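Local coordinates for protein NanS-p (Escherichia phage vB_EcoP_24B, PDB 6YP6) that is a conserved carbohydrate esterase of a Shiga toxin-encoding bacteriophage, in which this part of the protein probably binds carbohydrate, at residues 79-90 against 202-210; 17-27 against 51-59. All coordinates share one frame; numbering follows the deposited sequence.

Contact 1. Residues 79-90 against 202-210; sequences VSGALAANQYVM and GATYPVLID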
loop_
_atom_site.group_PDB
_atom_site.type_symbol
_atom_site.label_atom_id
_atom_site.label_comp_id
_atom_site.label_asym_id
_atom_site.label_seq_id
_atom_site.Cartn_x
_atom_site.Cartn_y
_atom_site.Cartn_z
ATOM N N VAL A 79 -11.203 -1.683 7.405
ATOM C CA VAL A 79 -12.129 -1.017 6.496
ATOM C C VAL A 79 -13.458 -0.815 7.203
ATOM O O VAL A 79 -13.953 -1.737 7.859
ATOM C CB VAL A 79 -12.342 -1.813 5.196
ATOM C CG1 VAL A 79 -13.116 -0.966 4.205
ATOM C CG2 VAL A 79 -11.025 -2.274 4.617
ATOM N N SER A 80 -14.067 0.355 7.022
ATOM C CA SER A 80 -15.346 0.695 7.628
ATOM C C SER A 80 -16.402 0.861 6.542
ATOM O O SER A 80 -16.109 1.340 5.444
ATOM C CB SER A 80 -15.204 2.004 8.415
ATOM O OG SER A 80 -16.342 2.276 9.209
ATOM N N GLY A 81 -17.626 0.436 6.832
ATOM C CA GLY A 81 -18.739 0.670 5.940
ATOM C C GLY A 81 -19.319 -0.621 5.377
ATOM O O GLY A 81 -18.780 -1.718 5.540
ATOM N N ALA A 82 -20.453 -0.456 4.696
ATOM C CA ALA A 82 -21.172 -1.573 4.094
ATOM C C ALA A 82 -20.456 -2.075 2.837
ATOM O O ALA A 82 -19.856 -1.304 2.088
ATOM C CB ALA A 82 -22.579 -1.130 3.698
ATOM N N LEU A 83 -20.550 -3.378 2.589
ATOM C CA LEU A 83 -20.023 -3.943 1.356
ATOM C C LEU A 83 -20.718 -3.313 0.151
ATOM O O LEU A 83 -21.952 -3.342 0.050
ATOM C CB LEU A 83 -20.229 -5.450 1.339
ATOM C CG LEU A 83 -19.953 -6.180 0.025
ATOM C CD1 LEU A 83 -18.509 -6.040 -0.415
ATOM C CD2 LEU A 83 -20.311 -7.647 0.190
ATOM N N ALA A 84 -19.922 -2.761 -0.767
ATOM C CA ALA A 84 -20.400 -2.202 -2.023
ATOM C C ALA A 84 -19.543 -2.778 -3.143
ATOM O O ALA A 84 -18.314 -2.629 -3.129
ATOM C CB ALA A 84 -20.309 -0.676 -2.013
ATOM N N ALA A 85 -20.185 -3.406 -4.125
ATOM C CA ALA A 85 -19.441 -4.062 -5.187
ATOM C C ALA A 85 -18.547 -3.057 -5.902
ATOM O O ALA A 85 -18.988 -1.970 -6.284
ATOM C CB ALA A 85 -20.413 -4.663 -6.197
ATOM N N ASN A 86 -17.289 -3.441 -6.105
ATOM C CA ASN A 86 -16.296 -2.747 -6.932
ATOM C C ASN A 86 -15.703 -1.509 -6.278
ATOM O O ASN A 86 -14.857 -0.847 -6.891
ATOM C CB ASN A 86 -16.850 -2.465 -8.331
ATOM C CG ASN A 86 -17.434 -3.728 -8.951
ATOM O OD1 ASN A 86 -16.825 -4.802 -8.874
ATOM N ND2 ASN A 86 -18.626 -3.624 -9.513
ATOM N N GLN A 87 -16.062 -1.208 -5.041
ATOM C CA GLN A 87 -15.584 -0.005 -4.370
ATOM C C GLN A 87 -14.155 -0.159 -3.860
ATOM O O GLN A 87 -13.740 -1.230 -3.416
ATOM C CB GLN A 87 -16.554 0.314 -3.231
ATOM C CG GLN A 87 -16.326 1.624 -2.531
ATOM C CD GLN A 87 -17.519 1.965 -1.673
ATOM O OE1 GLN A 87 -17.510 1.739 -0.445
ATOM N NE2 GLN A 87 -18.563 2.440 -2.292
ATOM N N TYR A 88 -13.385 0.923 -3.979
ATOM C CA TYR A 88 -11.997 0.939 -3.557
ATOM C C TYR A 88 -11.833 1.269 -2.082
ATOM O O TYR A 88 -12.616 2.022 -1.503
ATOM C CB TYR A 88 -11.191 1.978 -4.359
ATOM C CG TYR A 88 -11.107 1.636 -5.827
ATOM C CD1 TYR A 88 -10.325 0.582 -6.290
ATOM C CD2 TYR A 88 -11.851 2.354 -6.756
ATOM C CE1 TYR A 88 -10.286 0.267 -7.635
ATOM C CE2 TYR A 88 -11.822 2.050 -8.098
ATOM C CZ TYR A 88 -11.050 1.002 -8.534
ATOM O OH TYR A 88 -11.063 0.722 -9.874
ATOM N N VAL A 89 -10.745 0.735 -1.510
ATOM C CA VAL A 89 -10.208 1.182 -0.231
ATOM C C VAL A 89 -9.019 2.109 -0.486
ATOM O O VAL A 89 -9.103 3.315 -0.238
ATOM C CB VAL A 89 -9.816 0.005 0.687
ATOM C CG1 VAL A 89 -9.323 0.531 2.028
ATOM C CG2 VAL A 89 -10.985 -0.952 0.876
ATOM N N MET A 90 -7.906 1.575 -0.984
ATOM C CA MET A 90 -6.696 2.382 -1.142
ATOM C C MET A 90 -5.709 1.641 -2.024
ATOM O O MET A 90 -5.833 0.440 -2.262
ATOM C CB MET A 90 -6.086 2.700 0.226
ATOM C CG MET A 90 -5.590 1.494 0.986
ATOM S SD MET A 90 -5.180 1.966 2.661
ATOM C CE MET A 90 -5.032 0.361 3.416
ATOM N N GLY A 202 -14.568 9.694 -6.405
ATOM C CA GLY A 202 -15.812 9.056 -6.033
ATOM C C GLY A 202 -15.717 8.428 -4.655
ATOM O O GLY A 202 -14.647 8.297 -4.060
ATOM N N ALA A 203 -16.870 8.056 -4.109
ATOM C CA ALA A 203 -16.878 7.487 -2.771
ATOM C C ALA A 203 -16.024 6.225 -2.704
ATOM O O ALA A 203 -16.118 5.339 -3.562
ATOM C CB ALA A 203 -18.303 7.147 -2.350
ATOM N N THR A 204 -15.246 6.138 -1.630
ATOM C CA THR A 204 -14.428 4.986 -1.271
ATOM C C THR A 204 -14.749 4.613 0.175
ATOM O O THR A 204 -15.386 5.371 0.912
ATOM C CB THR A 204 -12.934 5.315 -1.424
ATOM O OG1 THR A 204 -12.616 6.385 -0.527
ATOM C CG2 THR A 204 -12.613 5.690 -2.864
ATOM N N TYR A 205 -14.297 3.439 0.612
ATOM C CA TYR A 205 -14.536 3.049 1.995
ATOM C C TYR A 205 -13.708 3.918 2.939
ATOM O O TYR A 205 -12.495 4.049 2.743
ATOM C CB TYR A 205 -14.107 1.611 2.261
ATOM C CG TYR A 205 -14.900 0.528 1.580
ATOM C CD1 TYR A 205 -16.063 0.034 2.139
ATOM C CD2 TYR A 205 -14.451 -0.049 0.390
ATOM C CE1 TYR A 205 -16.766 -0.979 1.535
ATOM C CE2 TYR A 205 -15.156 -1.068 -0.221
ATOM C CZ TYR A 205 -16.320 -1.526 0.362
ATOM O OH TYR A 205 -17.064 -2.541 -0.205
ATOM N N PRO A 206 -14.290 4.447 4.016
ATOM C CA PRO A 206 -13.448 4.976 5.095
ATOM C C PRO A 206 -12.508 3.873 5.566
ATOM O O PRO A 206 -12.888 2.700 5.624
ATOM C CB PRO A 206 -14.458 5.377 6.172
ATOM C CG PRO A 206 -15.732 5.596 5.411
ATOM C CD PRO A 206 -15.722 4.545 4.344
ATOM N N VAL A 207 -11.271 4.241 5.898
ATOM C CA VAL A 207 -10.276 3.262 6.328
ATOM C C VAL A 207 -9.555 3.768 7.567
ATOM O O VAL A 207 -9.242 4.960 7.681
ATOM C CB VAL A 207 -9.300 2.901 5.180
ATOM C CG1 VAL A 207 -8.412 4.068 4.779
ATOM C CG2 VAL A 207 -8.444 1.670 5.528
ATOM N N LEU A 208 -9.285 2.847 8.486
ATOM C CA LEU A 208 -8.467 3.101 9.659
ATOM C C LEU A 208 -7.103 2.469 9.424
ATOM O O LEU A 208 -7.009 1.291 9.062
ATOM C CB LEU A 208 -9.095 2.507 10.918
ATOM C CG LEU A 208 -10.107 3.391 11.643
ATOM C CD1 LEU A 208 -11.282 3.715 10.777
ATOM C CD2 LEU A 208 -10.544 2.703 12.925
ATOM N N ILE A 209 -6.053 3.245 9.631
ATOM C CA ILE A 209 -4.682 2.774 9.484
ATOM C C ILE A 209 -4.040 2.702 10.860
ATOM O O ILE A 209 -4.031 3.689 11.603
ATOM C CB ILE A 209 -3.871 3.701 8.558
ATOM C CG1 ILE A 209 -4.516 3.836 7.192
ATOM C CG2 ILE A 209 -2.417 3.230 8.486
ATOM C CD1 ILE A 209 -4.534 2.602 6.421
ATOM N N ASP A 210 -3.495 1.540 11.192
ATOM C CA ASP A 210 -2.703 1.345 12.402
ATOM C C ASP A 210 -1.244 1.713 12.144
ATOM O O ASP A 210 -0.635 2.455 12.920
ATOM C CB ASP A 210 -2.818 -0.130 12.813
ATOM C CG ASP A 210 -2.397 -0.389 14.237
ATOM O OD1 ASP A 210 -2.697 0.448 15.111
ATOM O OD2 ASP A 210 -1.845 -1.482 14.508
HETATM O O HOH W 1 -10.332 4.904 1.571
#
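Y205 swings its ring to the side opposite its carbonyl carbon (chi1 -67°), and Q87 sets CG anti to the backbone N (chi1 -172°) with the rest of its chain extended, which lays the glutamine over one face of the tyrosine. The fold is an antiparallel beta-sandwich: residues 80-87 carry the chain from strand 71-79 of one sheet to strand 88-95 of the other, and Y205 plugs this link. Q87 OE1 stands 3.2 Å above the Y205 ring plane, over its centre, with the amide turned 69° from the ring. Q87 CG makes an off-centre CH-pi contact, 4.2 Å from the Y205 ring centroid. At the ring edge, A82 O comes within 3.2 Å of Y205 CE1, while V79 CG1 packs 3.4 Å from Y205 CB. The phenol is gripped at its end: A84 N donates an almost straight bond to Y205 OH (2.9 Å), which also bonds T121 OG1 of strand 113-121. Backbone bonds flank the plug: Y205 N to Y88 O (3.1 Å) and, next to the non-hydrogen-bonded antiparallel pair V79-V207, S80 N to P206 O (3.0 Å). V89 and M90 form a classic beta bulge opposite I119. V89 sends CG2 to the Y205 ring and CG1 to V207 CG2, and farther into the core M90 CE meets I209 CD1 tip to tip at 3.8 Å.

Contact 2. Residues 17-27 against 51-59; sequences LKVQGWSASGG and KSSWVLEYA
Y58 turns an edge of its ring toward the face of W22 in an edge-to-face pair, the tyrosine centroid 4.9 Å from that of the indole five-membered ring and the planes 59° apart. Y58 CD2 does the touching, 3.6 Å from W22 NE1. Next to it, Y58 CB sits almost squarely over the six-membered ring, a CH-pi contact 3.7 Å from its centroid, so the indole face is met by both the stem and the ring of one tyrosine. Y58 reaches this place with CG anti to the backbone N (chi1 -165°), and Q20 O lies at the edge of its ring, near CE2. Farther along, L56 CB rests by W22 CE3, while L56 CD2 packs 3.7 Å from A24 CB and also meets L17 CD1.

The frame for these side chains is an antiparallel pairing at the margin of a seven-stranded sheet of the beta-sandwich, with 23-25 as the outermost strand within this chain on this side and 55-59 next to it. S23 and E57 form one hydrogen-bonded pair, S23 N to E57 O at 2.9 Å and E57 N to S23 O at 2.8 Å. S25 and V55 form the other, with A24-L56 as the non-hydrogen-bonded pair between them.

Water extends the pairing at both ends. One molecule donates to G21 O and accepts from A59 N, lying over a face of the Y58 ring; another accepts from G27 N and donates to S52 O (2.6 Å). In the next shell, S7 O takes the hydrogen bond of W22 NE1, L6 touches both W22 and Y58, and K193 forms a salt bridge with E57 OE1. On the inner side of strand 55-59, L56 packs on L45.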
loop_
_atom_site.group_PDB
_atom_site.type_symbol
_atom_site.label_atom_id
_atom_site.label_comp_id
_atom_site.label_asym_id
_atom_site.label_seq_id
_atom_site.Cartn_x
_atom_site.Cartn_y
_atom_site.Cartn_z
ATOM N N LEU A 17 0.838 12.409 11.296
ATOM C CA LEU A 17 1.534 12.181 10.037
ATOM C C LEU A 17 2.613 13.229 9.821
ATOM O O LEU A 17 3.727 12.908 9.382
ATOM C CB LEU A 17 0.519 12.233 8.893
ATOM C CG LEU A 17 -0.378 11.001 8.801
ATOM C CD1 LEU A 17 -1.743 11.322 8.193
ATOM C CD2 LEU A 17 0.340 9.920 7.990
ATOM N N LYS A 18 2.291 14.491 10.123
ATOM C CA LYS A 18 3.227 15.584 9.898
ATOM C C LYS A 18 4.494 15.401 10.718
ATOM O O LYS A 18 5.604 15.522 10.194
ATOM C CB LYS A 18 2.547 16.905 10.257
ATOM C CG LYS A 18 3.396 18.124 9.997
ATOM C CD LYS A 18 2.680 19.387 10.427
ATOM C CE LYS A 18 1.392 19.607 9.651
ATOM N NZ LYS A 18 0.754 20.903 10.010
ATOM N N VAL A 19 4.351 15.127 12.017
ATOM C CA VAL A 19 5.522 14.966 12.876
ATOM C C VAL A 19 6.371 13.802 12.404
ATOM O O VAL A 19 7.606 13.834 12.518
ATOM C CB VAL A 19 5.076 14.790 14.338
ATOM C CG1 VAL A 19 6.244 14.371 15.224
ATOM C CG2 VAL A 19 4.434 16.068 14.860
ATOM N N GLN A 20 5.732 12.765 11.853
ATOM C CA GLN A 20 6.424 11.568 11.392
ATOM C C GLN A 20 6.998 11.704 9.984
ATOM O O GLN A 20 7.550 10.730 9.470
ATOM C CB GLN A 20 5.501 10.346 11.510
ATOM C CG GLN A 20 5.193 10.019 12.960
ATOM C CD GLN A 20 4.300 8.804 13.119
ATOM O OE1 GLN A 20 4.635 7.707 12.685
ATOM N NE2 GLN A 20 3.164 8.995 13.761
ATOM N N GLY A 21 6.904 12.877 9.360
ATOM C CA GLY A 21 7.594 13.138 8.118
ATOM C C GLY A 21 6.794 12.904 6.859
ATOM O O GLY A 21 7.344 13.064 5.760
ATOM N N TRP A 22 5.526 12.528 6.984
ATOM C CA TRP A 22 4.657 12.296 5.846
ATOM C C TRP A 22 4.021 13.596 5.382
ATOM O O TRP A 22 3.750 14.495 6.177
ATOM C CB TRP A 22 3.534 11.334 6.248
ATOM C CG TRP A 22 4.013 9.944 6.549
ATOM C CD1 TRP A 22 4.717 9.544 7.641
ATOM C CD2 TRP A 22 3.843 8.786 5.730
ATOM N NE1 TRP A 22 4.994 8.200 7.556
ATOM C CE2 TRP A 22 4.464 7.710 6.389
ATOM C CE3 TRP A 22 3.214 8.556 4.509
ATOM C CZ2 TRP A 22 4.462 6.418 5.866
ATOM C CZ3 TRP A 22 3.218 7.279 3.988
ATOM C CH2 TRP A 22 3.829 6.228 4.666
ATOM N N SER A 23 3.734 13.658 4.088
ATOM C CA SER A 23 2.954 14.734 3.493
ATOM C C SER A 23 1.560 14.202 3.170
ATOM O O SER A 23 1.419 13.123 2.592
ATOM C CB SER A 23 3.634 15.252 2.226
ATOM O OG SER A 23 4.892 15.830 2.525
ATOM N N ALA A 24 0.536 14.983 3.485
ATOM C CA ALA A 24 -0.847 14.553 3.360
ATOM C C ALA A 24 -1.585 15.642 2.605
ATOM O O ALA A 24 -1.383 16.831 2.862
ATOM C CB ALA A 24 -1.507 14.314 4.716
ATOM N N SER A 25 -2.434 15.239 1.672
ATOM C CA SER A 25 -3.225 16.199 0.933
ATOM C C SER A 25 -4.561 15.572 0.594
ATOM O O SER A 25 -4.662 14.363 0.375
ATOM C CB SER A 25 -2.536 16.649 -0.350
ATOM O OG SER A 25 -2.325 15.569 -1.227
ATOM N N GLY A 26 -5.582 16.403 0.528
ATOM C CA GLY A 26 -6.925 15.928 0.299
ATOM C C GLY A 26 -7.479 15.273 1.554
ATOM O O GLY A 26 -6.759 14.822 2.437
ATOM N N GLY A 27 -8.809 15.257 1.629
ATOM C CA GLY A 27 -9.458 14.526 2.682
ATOM C C GLY A 27 -9.127 14.982 4.092
ATOM O O GLY A 27 -8.732 16.124 4.352
ATOM N N LYS A 51 -14.842 15.418 -3.998
ATOM C CA LYS A 51 -13.651 16.235 -3.820
ATOM C C LYS A 51 -12.403 15.369 -3.988
ATOM O O LYS A 51 -12.478 14.161 -4.211
ATOM C CB LYS A 51 -13.709 16.970 -2.484
ATOM C CG LYS A 51 -14.931 17.876 -2.392
ATOM C CD LYS A 51 -14.881 18.852 -1.228
ATOM C CE LYS A 51 -16.144 19.710 -1.206
ATOM N NZ LYS A 51 -16.293 20.510 0.043
ATOM N N SER A 52 -11.238 16.006 -3.879
ATOM C CA SER A 52 -9.989 15.331 -4.199
ATOM C C SER A 52 -9.814 14.057 -3.381
ATOM O O SER A 52 -10.139 14.003 -2.192
ATOM C CB SER A 52 -8.804 16.267 -3.944
ATOM O OG SER A 52 -8.682 17.245 -4.964
ATOM N N SER A 53 -9.320 13.023 -4.050
ATOM C CA SER A 53 -8.805 11.841 -3.376
ATOM C C SER A 53 -7.741 12.237 -2.366
ATOM O O SER A 53 -6.994 13.196 -2.571
ATOM C CB SER A 53 -8.218 10.958 -4.482
ATOM O OG SER A 53 -7.483 9.879 -3.987
ATOM N N TRP A 54 -7.675 11.509 -1.258
ATOM C CA TRP A 54 -6.610 11.774 -0.309
ATOM C C TRP A 54 -5.348 11.027 -0.716
ATOM O O TRP A 54 -5.393 9.968 -1.344
ATOM C CB TRP A 54 -6.982 11.433 1.134
ATOM C CG TRP A 54 -7.459 10.054 1.404
ATOM C CD1 TRP A 54 -8.748 9.680 1.548
ATOM C CD2 TRP A 54 -6.666 8.867 1.605
ATOM N NE1 TRP A 54 -8.831 8.344 1.805
ATOM C CE2 TRP A 54 -7.565 7.817 1.852
ATOM C CE3 TRP A 54 -5.290 8.597 1.597
ATOM C CZ2 TRP A 54 -7.142 6.514 2.068
ATOM C CZ3 TRP A 54 -4.866 7.295 1.820
ATOM C CH2 TRP A 54 -5.794 6.267 2.051
ATOM N N VAL A 55 -4.212 11.620 -0.367
ATOM C CA VAL A 55 -2.904 11.056 -0.666
ATOM C C VAL A 55 -1.984 11.302 0.518
ATOM O O VAL A 55 -1.869 12.432 1.000
ATOM C CB VAL A 55 -2.262 11.672 -1.929
ATOM C CG1 VAL A 55 -0.937 10.960 -2.239
ATOM C CG2 VAL A 55 -3.181 11.597 -3.119
ATOM N N LEU A 56 -1.313 10.251 0.962
ATOM C CA LEU A 56 -0.225 10.326 1.918
ATOM C C LEU A 56 1.053 9.963 1.184
ATOM O O LEU A 56 1.062 9.014 0.406
ATOM C CB LEU A 56 -0.428 9.319 3.048
ATOM C CG LEU A 56 -1.803 9.326 3.707
ATOM C CD1 LEU A 56 -1.845 8.220 4.751
ATOM C CD2 LEU A 56 -2.136 10.660 4.327
ATOM N N GLU A 57 2.131 10.702 1.426
ATOM C CA GLU A 57 3.390 10.457 0.739
ATOM C C GLU A 57 4.553 10.473 1.714
ATOM O O GLU A 57 4.600 11.296 2.635
ATOM C CB GLU A 57 3.680 11.514 -0.357
ATOM C CG GLU A 57 2.603 11.607 -1.409
ATOM C CD GLU A 57 2.783 12.774 -2.351
ATOM O OE1 GLU A 57 3.924 13.227 -2.543
ATOM O OE2 GLU A 57 1.774 13.233 -2.922
ATOM N N TYR A 58 5.534 9.607 1.453
ATOM C CA TYR A 58 6.790 9.624 2.177
ATOM C C TYR A 58 7.927 9.501 1.169
ATOM O O TYR A 58 7.841 8.732 0.202
ATOM C CB TYR A 58 6.855 8.472 3.199
ATOM C CG TYR A 58 7.961 8.649 4.210
ATOM C CD1 TYR A 58 9.267 8.282 3.909
ATOM C CD2 TYR A 58 7.717 9.225 5.446
ATOM C CE1 TYR A 58 10.308 8.455 4.840
ATOM C CE2 TYR A 58 8.740 9.415 6.373
ATOM C CZ TYR A 58 10.033 9.022 6.062
ATOM O OH TYR A 58 11.045 9.211 6.977
ATOM N N ALA A 59 9.001 10.245 1.419
ATOM C CA ALA A 59 10.227 10.204 0.614
ATOM C C ALA A 59 10.981 8.910 0.902
ATOM O O ALA A 59 11.713 8.802 1.888
ATOM C CB ALA A 59 11.073 11.427 0.940
HETATM O O HOH W 2 8.845 12.076 3.522
HETATM O O HOH W 3 0.342 14.259 -0.193
HETATM O O HOH W 4 -4.944 15.022 -2.844
HETATM O O HOH W 5 -10.377 16.029 -0.580
#

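Overall arrangement
The centres of contacts 1 and 2 lie about 18 Å apart, and along the chain contact 2 closes before contact 1 opens. They meet through W54, whose ring runs from 51-59 into the interior: W54 CZ2 approaches V207 CG1 to 3.9 Å and W54 CH2 approaches M90 CB to 4.0 Å. Both reach the seven-stranded sheet, where strand 193-197 separates 55-59 from 88-95. Just beyond that strand, D198 ties the two together, accepting from W54 N in contact 2 and hydrogen-bonding T204 OG1 of contact 1. Contact 1 spans the two sheets of the sandwich, whereas contact 2 builds the border of one.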